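Local coordinates for protein putative tryptophan halogenase (Xanthomonas campestris pv. campestris, PDB 6Y1W) that is a flavin-dependent halogenase, crystallised here without its cofactor, that probably uses reduced FAD to halogenate an aromatic substrate, at residues 82-87 with 168-173; 268-273 with 402-407; 278-283 with 500-505; 394-399 with 408-413. One frame throughout, in Å; residues are numbered along the deposited sequence. Where two conformers were deposited one is given.

Contact 1: residues 82-87 with 168-173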
# COMPACT_ATOMS: atom_id res chain seq x y z
N ALA A 82 18.57 -26.45 -7.89
CA ALA A 82 19.57 -27.50 -8.02
C ALA A 82 20.97 -26.91 -8.10
O ALA A 82 21.91 -27.50 -7.57
CB ALA A 82 19.30 -28.31 -9.29
N ALA A 83 21.11 -25.74 -8.72
CA ALA A 83 22.42 -25.12 -8.86
C ALA A 83 22.92 -24.47 -7.58
O ALA A 83 24.12 -24.22 -7.48
CB ALA A 83 22.36 -24.03 -9.94
N THR A 84 22.05 -24.26 -6.58
CA THR A 84 22.46 -23.54 -5.38
C THR A 84 22.29 -24.40 -4.14
O THR A 84 22.30 -23.87 -3.03
CB THR A 84 21.69 -22.22 -5.23
OG1 THR A 84 20.30 -22.49 -5.16
CG2 THR A 84 21.98 -21.28 -6.45
N GLN A 85 22.17 -25.73 -4.31
CA GLN A 85 21.99 -26.66 -3.18
C GLN A 85 20.75 -26.31 -2.35
O GLN A 85 20.70 -26.59 -1.13
CB GLN A 85 23.23 -26.74 -2.29
CG GLN A 85 24.49 -27.23 -3.05
CD GLN A 85 24.48 -28.74 -3.21
OE1 GLN A 85 24.02 -29.47 -2.32
NE2 GLN A 85 24.96 -29.21 -4.37
N ALA A 86 19.72 -25.74 -3.00
CA ALA A 86 18.67 -25.06 -2.23
C ALA A 86 17.60 -26.01 -1.71
O ALA A 86 17.32 -27.06 -2.28
CB ALA A 86 17.99 -23.98 -3.08
N THR A 87 16.96 -25.60 -0.60
CA THR A 87 15.79 -26.30 -0.08
C THR A 87 14.65 -25.30 0.08
O THR A 87 14.84 -24.09 -0.08
CB THR A 87 16.07 -26.99 1.28
OG1 THR A 87 16.35 -25.99 2.27
CG2 THR A 87 17.30 -27.97 1.19
N GLY A 168 27.05 -18.26 -2.31
CA GLY A 168 28.15 -18.19 -3.27
C GLY A 168 27.78 -18.87 -4.57
O GLY A 168 28.10 -18.35 -5.64
N LEU A 169 27.12 -20.03 -4.48
CA LEU A 169 26.64 -20.69 -5.69
C LEU A 169 25.58 -19.85 -6.38
O LEU A 169 25.51 -19.84 -7.61
CB LEU A 169 26.06 -22.07 -5.37
CG LEU A 169 27.11 -23.09 -4.91
CD1 LEU A 169 26.47 -24.38 -4.48
CD2 LEU A 169 28.14 -23.32 -6.03
N TYR A 170 24.75 -19.15 -5.62
CA TYR A 170 23.72 -18.30 -6.23
C TYR A 170 24.38 -17.16 -7.02
O TYR A 170 24.00 -16.89 -8.18
CB TYR A 170 22.77 -17.77 -5.14
CG TYR A 170 21.62 -16.90 -5.64
CD1 TYR A 170 20.87 -17.27 -6.74
CD2 TYR A 170 21.32 -15.68 -5.02
CE1 TYR A 170 19.80 -16.50 -7.20
CE2 TYR A 170 20.26 -14.89 -5.46
CZ TYR A 170 19.51 -15.32 -6.55
OH TYR A 170 18.47 -14.54 -7.00
N ALA A 171 25.37 -16.50 -6.42
CA ALA A 171 26.10 -15.46 -7.15
C ALA A 171 26.75 -16.00 -8.42
O ALA A 171 26.80 -15.29 -9.43
CB ALA A 171 27.16 -14.80 -6.24
N ARG A 172 27.30 -17.22 -8.38
CA ARG A 172 27.93 -17.78 -9.58
C ARG A 172 26.88 -18.09 -10.65
O ARG A 172 27.13 -17.84 -11.84
CB ARG A 172 28.73 -19.04 -9.22
CG ARG A 172 29.64 -19.54 -10.36
CD ARG A 172 30.80 -18.55 -10.57
NE ARG A 172 31.59 -18.82 -11.78
CZ ARG A 172 31.16 -18.58 -13.02
NH1 ARG A 172 29.96 -18.06 -13.21
NH2 ARG A 172 31.94 -18.85 -14.07
N PHE A 173 25.70 -18.56 -10.23
CA PHE A 173 24.59 -18.80 -11.14
C PHE A 173 24.16 -17.50 -11.81
O PHE A 173 23.97 -17.44 -13.03
CB PHE A 173 23.44 -19.46 -10.36
CG PHE A 173 22.19 -19.68 -11.14
CD1 PHE A 173 21.98 -20.88 -11.83
CD2 PHE A 173 21.19 -18.74 -11.14
CE1 PHE A 173 20.78 -21.09 -12.54
CE2 PHE A 173 20.00 -18.94 -11.87
CZ PHE A 173 19.80 -20.11 -12.55
O HOH W 1 25.92 -22.12 -9.14
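Leu169, Tyr170 and Phe173, all on helix 167-180, meet the chain where it leaves the region of helix 77-83. Leu169 comes first. Its CB rests 3.6 Å from Ala83 O, and the branch CD1 reaches out to the aliphatic part of Gln85, touching CG at 3.8 Å. The two side chains cross obliquely, and each suits its place: a branched apolar tip packs against methylene carbon, while the Gln85 amide turns elsewhere, with NE2 bonded to Pro503 O. Tyr170 offers mainly its backbone. Thr84 CG2 lies 3.5 Å from Tyr170 CA and also touches CB. The first torsion of Thr84 (59°) sets OG1 between N and the carbonyl carbon, where it bonds Phe80 O, and leaves the methyl to face the helix. With CG anti to its backbone N, the Tyr170 ring runs on towards helix 65-73, and its OH bonds His70 NE2. Its side chain is about 4 Å from that of Thr26, a predicted FAD-binding residue. One turn after Leu169, Phe173 brings CD1 within 3.7 Å of Ala83 CB, a small methyl that leaves room for the ring. Beside this pair a water donates to both Ala83 O (3.2 Å) and Leu169 O (2.8 Å), two acceptors that could not bond each other. The chemistry is therefore apolar contact between carbons, with polar linkage across the two segments supplied by that bridging water; Thr84 OG1 turns back to helix 77-83, while Gln85 and Tyr170 reach to Pro503 and His70.

Contact 2: residues 268-273 with 402-407; sequences ADRAGW and RDTAFW. With BUD ((2S,3S)-butane-2,3-diol), chain I; BUD ((2S,3S)-butane-2,3-diol), chain J.
A hairpin turn between strands 263-268 and 272-278 meets the capped start of helix 405-412 here, through Arg270 and Thr404. Thr404 is the N-cap: its OG1 accepts from Trp407 N and donates to Arg270 O at 2.9 Å, in the carbonyl plane. A chi1 of 70° sets OG1 between backbone N and carbonyl carbon, and the methyl CG2 lies over one face of the Arg270 guanidinium, 3.6 Å from CZ. Trp407 NE1 donates to Asp269 O at 2.9 Å, in its own ring plane and along a nearly straight path (160°). Phe406 turns one face to the turn: Ala271 CA makes a CH-pi contact 3.8 Å from the ring centroid, and Gly272 N, buried with no hydrogen-bond partner in the model, also sits over that face. Phe406 CD2 in turn stands above the centre of the Trp407 ring. Beyond the turn, one (2S,3S)-butane-2,3-diol is held by O2, which donates to Asp269 OD2 (2.7 Å) and accepts from Ala271 N. Arg270 N donates chiefly to Asp269 OD2, from above the carboxylate plane, and only weakly to O2. Ala268, small enough to admit Trp407 CZ2 at 3.9 Å, pairs its backbone with Glu95 of strand 91-99. Trp273 pairs with Val288 of strand 283-289. The hairpin turn is thus joined to the start of helix 405-412, which packs through Phe406 and Trp407 on Tyr396 of helix 371-397.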
# COMPACT_ATOMS: atom_id res chain seq x y z
N ALA A 268 17.27 -18.21 20.47
CA ALA A 268 17.85 -17.19 21.35
C ALA A 268 18.65 -17.83 22.47
O ALA A 268 18.34 -18.92 22.93
CB ALA A 268 16.74 -16.32 21.94
N ASP A 269 19.70 -17.12 22.90
CA ASP A 269 20.54 -17.57 24.01
C ASP A 269 20.64 -16.41 25.01
O ASP A 269 19.68 -15.64 25.15
CB ASP A 269 21.92 -18.01 23.50
CG ASP A 269 22.61 -18.96 24.48
OD1 ASP A 269 22.18 -20.14 24.56
OD2 ASP A 269 23.54 -18.49 25.18
N ARG A 270 21.75 -16.28 25.72
CA ARG A 270 21.85 -15.29 26.81
C ARG A 270 22.07 -13.88 26.30
O ARG A 270 21.60 -12.92 26.93
CB ARG A 270 23.02 -15.63 27.75
CG ARG A 270 22.85 -16.94 28.50
CD ARG A 270 24.18 -17.23 29.24
NE ARG A 270 24.59 -16.09 30.08
CZ ARG A 270 24.06 -15.80 31.27
NH1 ARG A 270 23.10 -16.56 31.81
NH2 ARG A 270 24.50 -14.74 31.93
N ALA A 271 22.81 -13.71 25.19
CA ALA A 271 23.20 -12.39 24.70
C ALA A 271 23.27 -12.40 23.17
O ALA A 271 24.08 -11.68 22.55
CB ALA A 271 24.54 -11.95 25.30
N GLY A 272 22.36 -13.15 22.57
CA GLY A 272 22.33 -13.25 21.12
C GLY A 272 21.45 -14.42 20.73
O GLY A 272 20.63 -14.88 21.51
N TRP A 273 21.65 -14.90 19.50
CA TRP A 273 20.81 -15.97 19.00
C TRP A 273 21.56 -16.73 17.91
O TRP A 273 22.55 -16.23 17.36
CB TRP A 273 19.48 -15.42 18.47
CG TRP A 273 19.60 -14.55 17.24
CD1 TRP A 273 19.88 -13.23 17.22
CD2 TRP A 273 19.44 -14.96 15.88
NE1 TRP A 273 19.95 -12.76 15.92
CE2 TRP A 273 19.66 -13.81 15.08
CE3 TRP A 273 19.13 -16.17 15.26
CZ2 TRP A 273 19.58 -13.86 13.68
CZ3 TRP A 273 19.05 -16.21 13.88
CH2 TRP A 273 19.27 -15.07 13.10
N ARG A 402 14.01 -11.79 31.71
CA ARG A 402 14.78 -10.88 32.55
C ARG A 402 15.99 -11.59 33.13
O ARG A 402 16.57 -11.14 34.14
CB ARG A 402 13.92 -10.28 33.67
CG ARG A 402 12.63 -9.63 33.19
CD ARG A 402 12.88 -8.33 32.43
NE ARG A 402 11.62 -7.64 32.16
CZ ARG A 402 10.85 -7.85 31.10
NH1 ARG A 402 9.71 -7.16 30.97
NH2 ARG A 402 11.21 -8.74 30.17
N ASP A 403 16.39 -12.69 32.51
CA ASP A 403 17.36 -13.59 33.13
C ASP A 403 18.81 -13.20 32.87
O ASP A 403 19.69 -13.81 33.48
CB ASP A 403 17.15 -15.04 32.67
CG ASP A 403 17.14 -15.19 31.13
OD1 ASP A 403 16.14 -14.76 30.52
OD2 ASP A 403 18.12 -15.72 30.55
N THR A 404 19.09 -12.26 31.95
CA THR A 404 20.43 -11.73 31.76
C THR A 404 20.31 -10.22 31.62
O THR A 404 19.21 -9.68 31.35
CB THR A 404 21.15 -12.29 30.52
OG1 THR A 404 20.50 -11.76 29.34
CG2 THR A 404 21.12 -13.81 30.49
N ALA A 405 21.43 -9.52 31.86
CA ALA A 405 21.44 -8.08 31.69
C ALA A 405 21.07 -7.70 30.25
O ALA A 405 20.36 -6.71 30.01
CB ALA A 405 22.83 -7.52 32.03
N PHE A 406 21.54 -8.50 29.28
CA PHE A 406 21.18 -8.30 27.88
C PHE A 406 19.66 -8.27 27.69
O PHE A 406 19.12 -7.31 27.13
CB PHE A 406 21.81 -9.42 27.03
CG PHE A 406 21.43 -9.35 25.56
CD1 PHE A 406 22.17 -8.60 24.68
CD2 PHE A 406 20.38 -10.10 25.10
CE1 PHE A 406 21.82 -8.56 23.31
CE2 PHE A 406 19.99 -10.08 23.74
CZ PHE A 406 20.75 -9.31 22.84
N TRP A 407 18.95 -9.27 28.20
CA TRP A 407 17.50 -9.27 28.01
C TRP A 407 16.80 -8.17 28.82
O TRP A 407 15.79 -7.63 28.37
CB TRP A 407 16.91 -10.64 28.34
CG TRP A 407 17.30 -11.64 27.28
CD1 TRP A 407 18.15 -12.72 27.43
CD2 TRP A 407 16.93 -11.60 25.89
NE1 TRP A 407 18.28 -13.37 26.21
CE2 TRP A 407 17.57 -12.69 25.25
CE3 TRP A 407 16.11 -10.77 25.12
CZ2 TRP A 407 17.41 -12.98 23.88
CZ3 TRP A 407 15.94 -11.06 23.72
CH2 TRP A 407 16.60 -12.14 23.14
C1 BUD I . 28.17 -15.98 24.67
O1 BUD I . 26.41 -16.33 26.20
C2 BUD I . 26.75 -15.62 25.04
O2 BUD I . 24.52 -16.07 24.32
C3 BUD I . 25.84 -16.05 23.89
C4 BUD I . 25.94 -15.03 22.76
C1 BUD J . 19.36 -22.09 28.01
O1 BUD J . 21.10 -20.38 28.17
C2 BUD J . 19.99 -20.83 27.43
O2 BUD J . 19.68 -18.52 27.20
C3 BUD J . 18.98 -19.69 27.47
C4 BUD J . 17.92 -19.86 26.39

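Contact 3: residues 278-283 with 500-505. With BUD ((2S,3S)-butane-2,3-diol), chain L.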
# COMPACT_ATOMS: atom_id res chain seq x y z
N PRO A 278 18.92 -25.38 6.67
CA PRO A 278 19.21 -26.62 5.96
C PRO A 278 19.42 -26.42 4.47
O PRO A 278 18.57 -25.83 3.79
CB PRO A 278 17.95 -27.47 6.21
CG PRO A 278 16.84 -26.44 6.17
CD PRO A 278 17.46 -25.24 6.93
N LEU A 279 20.53 -26.94 3.93
CA LEU A 279 20.76 -27.06 2.50
C LEU A 279 20.61 -28.54 2.11
O LEU A 279 20.35 -29.40 2.97
CB LEU A 279 22.13 -26.50 2.11
CG LEU A 279 22.25 -25.00 2.43
CD1 LEU A 279 23.66 -24.53 2.05
CD2 LEU A 279 21.19 -24.16 1.72
N GLN A 280 20.74 -28.84 0.82
CA GLN A 280 20.43 -30.23 0.42
C GLN A 280 21.41 -31.24 0.99
O GLN A 280 21.01 -32.39 1.27
CB GLN A 280 20.39 -30.34 -1.11
CG GLN A 280 19.09 -29.75 -1.68
CD GLN A 280 18.83 -30.17 -3.13
OE1 GLN A 280 19.13 -31.30 -3.55
NE2 GLN A 280 18.25 -29.25 -3.91
N HIS A 281 22.67 -30.84 1.24
CA HIS A 281 23.67 -31.81 1.69
C HIS A 281 24.53 -31.30 2.81
O HIS A 281 25.61 -31.87 3.05
CB HIS A 281 24.58 -32.25 0.53
CG HIS A 281 23.80 -32.88 -0.58
ND1 HIS A 281 23.30 -34.17 -0.51
CD2 HIS A 281 23.42 -32.39 -1.78
CE1 HIS A 281 22.63 -34.44 -1.63
NE2 HIS A 281 22.71 -33.38 -2.42
N ARG A 282 24.14 -30.20 3.46
CA ARG A 282 24.84 -29.70 4.64
C ARG A 282 23.89 -28.75 5.36
O ARG A 282 22.78 -28.47 4.89
CB ARG A 282 26.16 -29.03 4.26
CG ARG A 282 25.95 -27.65 3.66
CD ARG A 282 27.31 -26.94 3.44
NE ARG A 282 27.16 -25.48 3.35
CZ ARG A 282 27.08 -24.83 2.19
NH1 ARG A 282 27.16 -25.51 1.05
NH2 ARG A 282 26.95 -23.50 2.17
N VAL A 283 24.36 -28.22 6.49
CA VAL A 283 23.57 -27.31 7.31
C VAL A 283 24.42 -26.08 7.64
O VAL A 283 25.59 -26.21 7.99
CB VAL A 283 23.12 -28.04 8.59
CG1 VAL A 283 22.48 -27.06 9.59
CG2 VAL A 283 22.14 -29.16 8.21
N CYS A 500 14.13 -30.88 -7.69
CA CYS A 500 15.30 -30.07 -7.90
C CYS A 500 16.52 -30.69 -7.25
O CYS A 500 17.25 -29.99 -6.55
CB CYS A 500 15.03 -28.65 -7.35
SG CYS A 500 14.61 -28.63 -5.58
N PRO A 501 16.82 -31.97 -7.49
CA PRO A 501 17.97 -32.60 -6.82
C PRO A 501 19.30 -31.97 -7.22
O PRO A 501 19.61 -31.78 -8.41
CB PRO A 501 17.87 -34.07 -7.26
CG PRO A 501 17.13 -34.03 -8.54
CD PRO A 501 16.11 -32.93 -8.36
N ALA A 502 20.08 -31.57 -6.19
CA ALA A 502 21.43 -31.05 -6.33
C ALA A 502 22.42 -32.18 -6.11
O ALA A 502 22.19 -33.06 -5.28
CB ALA A 502 21.72 -29.95 -5.30
N PRO A 503 23.53 -32.16 -6.83
CA PRO A 503 24.54 -33.22 -6.63
C PRO A 503 25.22 -33.12 -5.27
O PRO A 503 25.61 -32.03 -4.83
CB PRO A 503 25.54 -32.96 -7.77
CG PRO A 503 25.41 -31.50 -8.06
CD PRO A 503 23.94 -31.17 -7.84
N ALA A 504 25.37 -34.24 -4.60
CA ALA A 504 26.06 -34.20 -3.31
C ALA A 504 27.53 -33.85 -3.53
O ALA A 504 28.18 -34.43 -4.40
CB ALA A 504 25.96 -35.55 -2.57
N PRO A 505 28.09 -32.92 -2.77
CA PRO A 505 29.52 -32.63 -2.91
C PRO A 505 30.32 -33.91 -2.73
O PRO A 505 29.99 -34.75 -1.88
CB PRO A 505 29.79 -31.63 -1.78
CG PRO A 505 28.41 -30.90 -1.63
CD PRO A 505 27.38 -31.95 -1.90
C1 BUD L . 33.19 -24.47 1.67
O1 BUD L . 32.53 -25.57 -0.36
C2 BUD L . 32.54 -25.70 1.05
O2 BUD L . 30.58 -27.04 1.08
C3 BUD L . 31.10 -25.82 1.53
C4 BUD L . 31.10 -25.89 3.06
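His281 and Gln280, in the hairpin loop closed by Leu279 N bonding Arg282 O, face a strip whose backbone follows polyproline II-like angles from Pro501 to Pro505, with the CA atoms of His281 and Ala504 6.0 Å apart. The Gln280 amide spans Pro501. NE2 donates to Cys500 O at 2.9 Å, close to the amide's own plane, and OE1 accepts from Ala502 N at 2.8 Å (N-H...O 165°), the N-H tilted from the carbonyl plane. Glutamine suits this place because its amide carries both a donor and an acceptor; NE2 has a second partner in Ala86 O, so the group is fixed against flipping. Ala502 CB packs 3.4 Å from OE1, where a small side chain fits. His281 comes next along the strip. NE2 donates to Ala502 O at 2.9 Å, near the ring plane but from above the plane of the carbonyl. His281 CG lies anti to its own carbonyl carbon (chi1 -59°). Over one face of the ring sits Ala504 CA, 3.5 Å from the centroid in a CH-pi contact. Pro505 CD touches His281 CB at 3.7 Å. An extended polyproline II-like segment makes no internal backbone hydrogen bonds, so side chains meet its peptide groups here: Gln280, His281 and also Gln85, whose NE2 bonds Pro503 O. The tail after helix 492-499 is in this way laid on the loop of the 272-278/283-289 beta-hairpin.

Contact 4: residues 394-399 with 408-413; sequences LHYHAT and RDCASM
His397 and Cys410 join the two arms of a helix-loop-helix connection, the last turn of helix 371-397 against the far end of helix 405-412. The tight part centres on Cys410. Its CB lies 3.3 Å from Tyr396 O, a buried carbonyl with no hydrogen-bond partner in the model, and its SG approaches Tyr396 CD1 at 3.8 Å. This is a sulfur-aromatic contact, oblique to the ring. A slim cysteine fits where the helices come so close. The Tyr396 ring continues into the interior, its OH bonded to Glu344, while its neighbour His395 bonds Glu347, predicted to bind L-tryptophan. Beside this, His397 ND1 donates to Cys410 O at 2.9 Å, in the carbonyl plane and near the ring plane, with the angle at the hydrogen 163°. The carbonyl belongs to the final turn of its helix, and a histidine from the other helix serves as donor. CG of His397 stands anti to the backbone N (chi1 -168°), the position from which the ring reaches across. His397 CE1 is hemmed in by Ala411 O at 3.1 Å and Met413 O at 3.3 Å.

The rest is looser, and His397, Ala411 and Met413 are partly exposed. Met413 CG makes a van der Waals approach to His397 ND1 at 4.0 Å, and CE touches CB. Thr399 CG2 makes a light methyl contact with Ala411 CB at 4.1 Å, in the conformer given of two; Thr399 OG1 turns to Trp97 O. Over the centre of the His397 ring a water bridges the two backbones, donating to both His397 O and Ala411 O at 2.7 Å each.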
# COMPACT_ATOMS: atom_id res chain seq x y z
N LEU A 394 11.26 -5.33 17.36
CA LEU A 394 10.18 -6.04 18.03
C LEU A 394 10.63 -7.37 18.61
O LEU A 394 10.25 -7.73 19.74
CB LEU A 394 9.04 -6.24 17.03
CG LEU A 394 7.95 -7.18 17.47
CD1 LEU A 394 7.18 -6.66 18.71
CD2 LEU A 394 6.99 -7.39 16.32
N HIS A 395 11.47 -8.11 17.88
CA HIS A 395 11.90 -9.43 18.37
C HIS A 395 12.66 -9.34 19.69
O HIS A 395 12.55 -10.25 20.52
CB HIS A 395 12.76 -10.11 17.31
CG HIS A 395 11.97 -10.89 16.30
ND1 HIS A 395 11.17 -11.96 16.66
CD2 HIS A 395 11.85 -10.76 14.95
CE1 HIS A 395 10.60 -12.46 15.58
NE2 HIS A 395 11.00 -11.76 14.53
N TYR A 396 13.44 -8.28 19.88
CA TYR A 396 14.23 -8.12 21.10
C TYR A 396 13.42 -7.47 22.22
O TYR A 396 13.65 -7.79 23.39
CB TYR A 396 15.48 -7.28 20.83
CG TYR A 396 16.53 -8.05 20.08
CD1 TYR A 396 17.34 -8.96 20.74
CD2 TYR A 396 16.73 -7.87 18.71
CE1 TYR A 396 18.34 -9.67 20.09
CE2 TYR A 396 17.73 -8.60 18.04
CZ TYR A 396 18.52 -9.49 18.75
OH TYR A 396 19.52 -10.21 18.14
N HIS A 397 12.50 -6.56 21.88
CA HIS A 397 11.81 -5.77 22.90
C HIS A 397 10.62 -6.50 23.49
O HIS A 397 10.32 -6.32 24.68
CB HIS A 397 11.33 -4.44 22.30
CG HIS A 397 10.85 -3.44 23.33
ND1 HIS A 397 11.67 -2.98 24.34
CD2 HIS A 397 9.67 -2.78 23.46
CE1 HIS A 397 11.01 -2.07 25.05
NE2 HIS A 397 9.80 -1.93 24.54
N ALA A 398 9.91 -7.29 22.68
CA ALA A 398 8.75 -8.04 23.16
C ALA A 398 9.24 -9.35 23.77
O ALA A 398 9.42 -10.36 23.08
CB ALA A 398 7.76 -8.28 22.02
N THR A 399 9.51 -9.35 25.08
CA THR A 399 10.04 -10.57 25.69
C THR A 399 9.66 -10.56 27.16
O THR A 399 9.58 -9.49 27.77
CB THR A 399 11.57 -10.73 25.55
OG1 THR A 399 11.95 -11.96 26.17
CG2 THR A 399 12.33 -9.55 26.21
N ARG A 408 17.28 -7.88 30.03
CA ARG A 408 16.67 -6.78 30.78
C ARG A 408 16.83 -5.47 30.03
O ARG A 408 15.91 -4.64 30.01
CB ARG A 408 17.29 -6.67 32.18
CG ARG A 408 16.92 -7.85 33.09
CD ARG A 408 17.41 -7.59 34.54
NE ARG A 408 18.87 -7.56 34.72
CZ ARG A 408 19.67 -8.62 34.89
NH1 ARG A 408 19.20 -9.87 34.84
NH2 ARG A 408 20.97 -8.43 35.09
N ASP A 409 17.99 -5.28 29.40
CA ASP A 409 18.22 -4.05 28.64
C ASP A 409 17.33 -4.01 27.40
O ASP A 409 16.74 -2.96 27.08
CB ASP A 409 19.68 -3.91 28.23
CG ASP A 409 20.62 -3.63 29.41
OD1 ASP A 409 20.15 -3.45 30.57
OD2 ASP A 409 21.83 -3.63 29.17
N CYS A 410 17.17 -5.14 26.71
CA CYS A 410 16.29 -5.16 25.54
C CYS A 410 14.85 -4.84 25.93
O CYS A 410 14.13 -4.14 25.21
CB CYS A 410 16.32 -6.54 24.85
SG CYS A 410 17.84 -6.99 23.99
N ALA A 411 14.40 -5.37 27.07
CA ALA A 411 13.01 -5.19 27.48
C ALA A 411 12.75 -3.76 27.96
O ALA A 411 11.61 -3.28 27.87
CB ALA A 411 12.67 -6.21 28.57
N SER A 412 13.77 -3.08 28.48
CA SER A 412 13.57 -1.79 29.14
C SER A 412 13.98 -0.60 28.28
O SER A 412 13.65 0.54 28.64
CB SER A 412 14.36 -1.78 30.47
OG SER A 412 15.75 -1.66 30.24
N MET A 413 14.63 -0.83 27.15
CA MET A 413 15.14 0.27 26.31
C MET A 413 13.99 1.10 25.75
O MET A 413 12.88 0.61 25.53
CB MET A 413 15.98 -0.31 25.17
CG MET A 413 15.17 -1.10 24.17
SD MET A 413 16.21 -1.72 22.79
CE MET A 413 15.06 -2.81 22.01
O HOH W 2 9.62 -4.68 26.68

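Overall arrangement
From the N terminus, contact 1 closes first, bringing helix 167-180 back to the end of helix 77-83. Contact 2 then opens, tying the turn after strand 263-268 to the start of helix 405-412. Contact 3 opens one strand later, tying the 272-278/283-289 hairpin loop to the tail after helix 492-499; the two cross. Contact 4, a short local closure, nests inside contact 3 and crosses contact 2, sharing helix 405-412. In space, contacts 1 and 3 touch (Thr87 with Pro278, Ala86 with Gln280), as do contacts 2 and 4 (Arg402 with Arg408). Contact centres of one pair lie about 33 to 37 Å from those of the other, at opposite ends of strand 272-278.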